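Local coordinates for precorrin-3 methylase (Rhodobacter capsulatus, PDB 3NUT), which is the methyltransferase CobJ of the vitamin B12 pathway, using S-adenosyl-L-methionine as methyl donor to modify a corrin precursor during cobalamin biosynthesis, at the S-adenosyl-L-homocysteine site. Numbering follows the deposited sequence.

The S-adenosyl-L-homocysteine site. Residues 18, 86-88, 91-93, 120-121, 169-171, 200, 202-203, 225-228. With SAH (S-adenosyl-L-homocysteine), chain B.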
loop_
_atom_site.group_PDB
_atom_site.type_symbol
_atom_site.label_atom_id
_atom_site.label_comp_id
_atom_site.label_asym_id
_atom_site.label_seq_id
_atom_site.Cartn_x
_atom_site.Cartn_y
_atom_site.Cartn_z
ATOM N N PRO A 18 10.344 -4.575 0.876
ATOM C CA PRO A 18 11.337 -3.516 0.846
ATOM C C PRO A 18 12.761 -3.940 1.176
ATOM O O PRO A 18 13.648 -3.095 1.195
ATOM C CB PRO A 18 10.800 -2.499 1.860
ATOM C CG PRO A 18 10.003 -3.330 2.823
ATOM C CD PRO A 18 9.566 -4.577 2.129
ATOM N N SER A 86 10.989 -5.209 -6.411
ATOM C CA SER A 86 11.022 -4.873 -4.988
ATOM C C SER A 86 9.616 -4.402 -4.607
ATOM O O SER A 86 8.825 -4.036 -5.489
ATOM C CB SER A 86 12.092 -3.805 -4.683
ATOM O OG SER A 86 11.721 -2.585 -5.285
ATOM N N GLY A 87 9.307 -4.427 -3.315
ATOM C CA GLY A 87 8.041 -3.904 -2.825
ATOM C C GLY A 87 6.868 -4.702 -3.361
ATOM O O GLY A 87 6.890 -5.948 -3.347
ATOM N N ASP A 88 5.848 -3.988 -3.824
ATOM C CA ASP A 88 4.691 -4.597 -4.470
ATOM C C ASP A 88 4.876 -4.403 -5.972
ATOM O O ASP A 88 5.359 -3.374 -6.376
ATOM C CB ASP A 88 3.407 -3.929 -3.979
ATOM C CG ASP A 88 2.155 -4.561 -4.552
ATOM O OD1 ASP A 88 1.511 -5.375 -3.841
ATOM O OD2 ASP A 88 1.823 -4.256 -5.727
ATOM N N VAL A 91 3.132 -1.368 -7.961
ATOM C CA VAL A 91 3.455 -0.031 -7.482
ATOM C C VAL A 91 4.718 0.481 -8.195
ATOM O O VAL A 91 5.859 0.160 -7.804
ATOM C CB VAL A 91 3.564 0.005 -5.924
ATOM C CG1 VAL A 91 3.906 1.421 -5.433
ATOM C CG2 VAL A 91 2.264 -0.461 -5.277
ATOM N N PHE A 92 4.508 1.257 -9.260
ATOM C CA PHE A 92 5.627 1.790 -10.076
ATOM C C PHE A 92 6.645 0.694 -10.363
ATOM O O PHE A 92 7.817 0.825 -10.005
ATOM C CB PHE A 92 6.294 2.985 -9.371
ATOM C CG PHE A 92 5.309 4.026 -8.936
ATOM C CD1 PHE A 92 4.406 4.582 -9.868
ATOM C CD2 PHE A 92 5.260 4.444 -7.608
ATOM C CE1 PHE A 92 3.468 5.524 -9.474
ATOM C CE2 PHE A 92 4.327 5.398 -7.200
ATOM C CZ PHE A 92 3.420 5.933 -8.132
ATOM N N ALA A 93 6.177 -0.398 -10.982
ATOM C CA ALA A 93 6.964 -1.632 -11.093
ATOM C C ALA A 93 6.519 -2.479 -12.267
ATOM O O ALA A 93 5.900 -1.971 -13.191
ATOM C CB ALA A 93 6.940 -2.427 -9.754
ATOM N N THR A 120 4.832 -2.648 0.274
ATOM C CA THR A 120 5.453 -1.522 -0.420
ATOM C C THR A 120 6.223 -0.668 0.567
ATOM O O THR A 120 5.766 -0.462 1.704
ATOM C CB THR A 120 4.477 -0.546 -1.064
ATOM O OG1 THR A 120 3.447 -0.214 -0.121
ATOM C CG2 THR A 120 3.878 -1.100 -2.295
ATOM N N ALA A 121 7.345 -0.115 0.086
ATOM C CA ALA A 121 8.183 0.812 0.821
ATOM C C ALA A 121 7.459 1.889 1.624
ATOM O O ALA A 121 7.826 2.151 2.774
ATOM C CB ALA A 121 9.223 1.437 -0.124
ATOM N N TYR A 169 7.848 8.223 -4.281
ATOM C CA TYR A 169 8.730 7.171 -4.758
ATOM C C TYR A 169 9.713 7.772 -5.765
ATOM O O TYR A 169 9.330 8.576 -6.629
ATOM C CB TYR A 169 7.923 6.021 -5.386
ATOM C CG TYR A 169 7.210 5.083 -4.400
ATOM C CD1 TYR A 169 7.619 3.759 -4.243
ATOM C CD2 TYR A 169 6.122 5.522 -3.641
ATOM C CE1 TYR A 169 6.967 2.895 -3.344
ATOM C CE2 TYR A 169 5.473 4.681 -2.747
ATOM C CZ TYR A 169 5.885 3.358 -2.600
ATOM O OH TYR A 169 5.224 2.520 -1.692
ATOM N N ASN A 170 10.981 7.389 -5.647
ATOM C CA ASN A 170 12.018 7.841 -6.577
ATOM C C ASN A 170 12.202 9.347 -6.462
ATOM O O ASN A 170 11.920 10.077 -7.402
ATOM C CB ASN A 170 11.637 7.458 -8.012
ATOM C CG ASN A 170 11.412 5.988 -8.171
ATOM O OD1 ASN A 170 12.300 5.201 -7.927
ATOM N ND2 ASN A 170 10.216 5.609 -8.572
ATOM N N PRO A 171 12.665 9.823 -5.296
ATOM C CA PRO A 171 12.654 11.270 -5.108
ATOM C C PRO A 171 13.775 11.962 -5.906
ATOM O O PRO A 171 13.513 12.973 -6.571
ATOM C CB PRO A 171 12.830 11.436 -3.586
ATOM C CG PRO A 171 12.998 10.038 -3.012
ATOM C CD PRO A 171 13.318 9.133 -4.169
ATOM N N ALA A 200 12.722 8.674 4.900
ATOM C CA ALA A 200 12.942 7.330 5.422
ATOM C C ALA A 200 13.820 6.543 4.465
ATOM O O ALA A 200 13.459 6.259 3.320
ATOM C CB ALA A 200 11.628 6.620 5.720
ATOM N N ALA A 202 16.354 3.496 3.380
ATOM C CA ALA A 202 16.781 2.090 3.457
ATOM C C ALA A 202 15.951 1.330 4.470
ATOM O O ALA A 202 16.478 0.606 5.325
ATOM C CB ALA A 202 18.297 1.968 3.795
ATOM N N VAL A 203 14.641 1.506 4.356
ATOM C CA VAL A 203 13.712 0.992 5.351
ATOM C C VAL A 203 13.733 -0.541 5.371
ATOM O O VAL A 203 13.680 -1.176 4.326
ATOM C CB VAL A 203 12.310 1.556 5.114
ATOM C CG1 VAL A 203 11.321 0.929 6.061
ATOM C CG2 VAL A 203 12.341 3.045 5.325
ATOM N N MET A 225 18.146 7.902 -3.617
ATOM C CA MET A 225 17.351 6.840 -4.268
ATOM C C MET A 225 17.013 5.664 -3.358
ATOM O O MET A 225 16.246 4.795 -3.728
ATOM C CB MET A 225 17.995 6.368 -5.583
ATOM C CG MET A 225 17.641 7.292 -6.759
ATOM S SD MET A 225 15.899 7.855 -6.675
ATOM C CE MET A 225 15.124 6.546 -7.647
ATOM N N ARG A 226 17.579 5.680 -2.157
ATOM C CA ARG A 226 17.353 4.680 -1.119
ATOM C C ARG A 226 16.246 5.157 -0.153
ATOM O O ARG A 226 16.122 4.667 0.982
ATOM C CB ARG A 226 18.684 4.490 -0.366
ATOM C CG ARG A 226 18.910 3.142 0.301
ATOM C CD ARG A 226 19.384 2.023 -0.648
ATOM N NE ARG A 226 19.155 0.715 -0.018
ATOM C CZ ARG A 226 18.017 0.007 -0.079
ATOM N NH1 ARG A 226 16.961 0.434 -0.779
ATOM N NH2 ARG A 226 17.945 -1.155 0.563
ATOM N N THR A 227 15.441 6.120 -0.606
ATOM C CA THR A 227 14.593 6.906 0.297
ATOM C C THR A 227 13.187 7.044 -0.253
ATOM O O THR A 227 12.985 7.160 -1.460
ATOM C CB THR A 227 15.224 8.309 0.537
ATOM O OG1 THR A 227 16.541 8.123 1.051
ATOM C CG2 THR A 227 14.435 9.177 1.521
ATOM N N VAL A 228 12.218 6.993 0.653
ATOM C CA VAL A 228 10.851 7.296 0.328
ATOM C C VAL A 228 10.453 8.448 1.262
ATOM O O VAL A 228 10.797 8.453 2.452
ATOM C CB VAL A 228 9.926 6.031 0.429
ATOM C CG1 VAL A 228 9.841 5.491 1.851
ATOM C CG2 VAL A 228 8.525 6.331 -0.096
HETATM N N SAH B . 7.477 -1.562 -6.367
HETATM C CA SAH B . 8.244 -0.718 -5.400
HETATM C CB SAH B . 8.436 0.705 -5.946
HETATM C CG SAH B . 9.492 0.743 -7.052
HETATM S SD SAH B . 10.175 2.361 -7.321
HETATM C C SAH B . 7.422 -0.695 -4.164
HETATM O O SAH B . 6.292 -1.143 -4.300
HETATM O OXT SAH B . 7.800 -0.266 -3.056
HETATM C "C5'" SAH B . 11.621 2.334 -6.284
HETATM C "C4'" SAH B . 11.554 3.432 -5.203
HETATM O "O4'" SAH B . 10.805 2.944 -4.083
HETATM C "C3'" SAH B . 12.892 3.901 -4.612
HETATM O "O3'" SAH B . 13.477 5.022 -5.291
HETATM C "C2'" SAH B . 12.518 4.329 -3.210
HETATM O "O2'" SAH B . 11.919 5.642 -3.190
HETATM C "C1'" SAH B . 11.423 3.344 -2.850
HETATM N N9 SAH B . 11.955 2.180 -2.102
HETATM C C8 SAH B . 12.022 0.901 -2.523
HETATM N N7 SAH B . 12.558 0.110 -1.544
HETATM C C5 SAH B . 12.841 0.887 -0.468
HETATM C C6 SAH B . 13.408 0.709 0.904
HETATM N N6 SAH B . 13.815 -0.501 1.367
HETATM N N1 SAH B . 13.530 1.800 1.701
HETATM C C2 SAH B . 13.142 3.021 1.276
HETATM N N3 SAH B . 12.621 3.248 0.047
HETATM C C4 SAH B . 12.449 2.247 -0.854
#
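S-adenosyl-L-homocysteine, the product left when S-adenosyl-L-methionine gives up its methyl group, lies almost wholly buried in the cofactor pocket of a tetrapyrrole methylase. At the amino-acid end, three backbone carbonyls, those of Ser86, Asp88 and Val91, grip the amino group N; Val91 O, 2.8 Å from N, takes its bond in the carbonyl plane, while N stands above the planes of the other two. The carboxylate is held by main-chain N-H groups: Asp88 N meets O at 2.9 Å, and Ala121 N, at the start of helix 121-129, points to OXT, so the helix end may help to offset the negative charge. Tyr169 presents the CD1-CE1 edge of its ring, with OXT in the ring plane 3.3 Å from CE1 and CD1 packed against the ligand CB. Asn170, its CG anti to the carbonyl carbon (chi1 -57°), reaches the middle of the ligand with both branches of its amide: ND2 lies 3.5 Å from the sulfur SD, and OD1 accepts from the ribose 3'-hydroxyl O3', which sits well above the amide plane. Met225 O also accepts from O3', while the bent Met225 side chain brings its methyl CE alongside. The 2'-hydroxyl O2' donates to Thr227 O and receives a nearly straight bond from Asn170 N (3.2 Å, 173° at H). Ala121 CB lies over the adenine, 3.4 Å from the centroid of the five-membered ring. Val203 reads the adenine edge through its backbone, N donating to N1 at 2.9 Å and O accepting from N6 on a lone pair; Pro18 O takes a second N6 bond, so the amino group is recognised as a double donor. The pocket occupies the cleft between two lobes: loops following strands 10-15 and 80-85 and the start of helix 121-129 meet the ends of strands 165-169, 196-201 and 227-231.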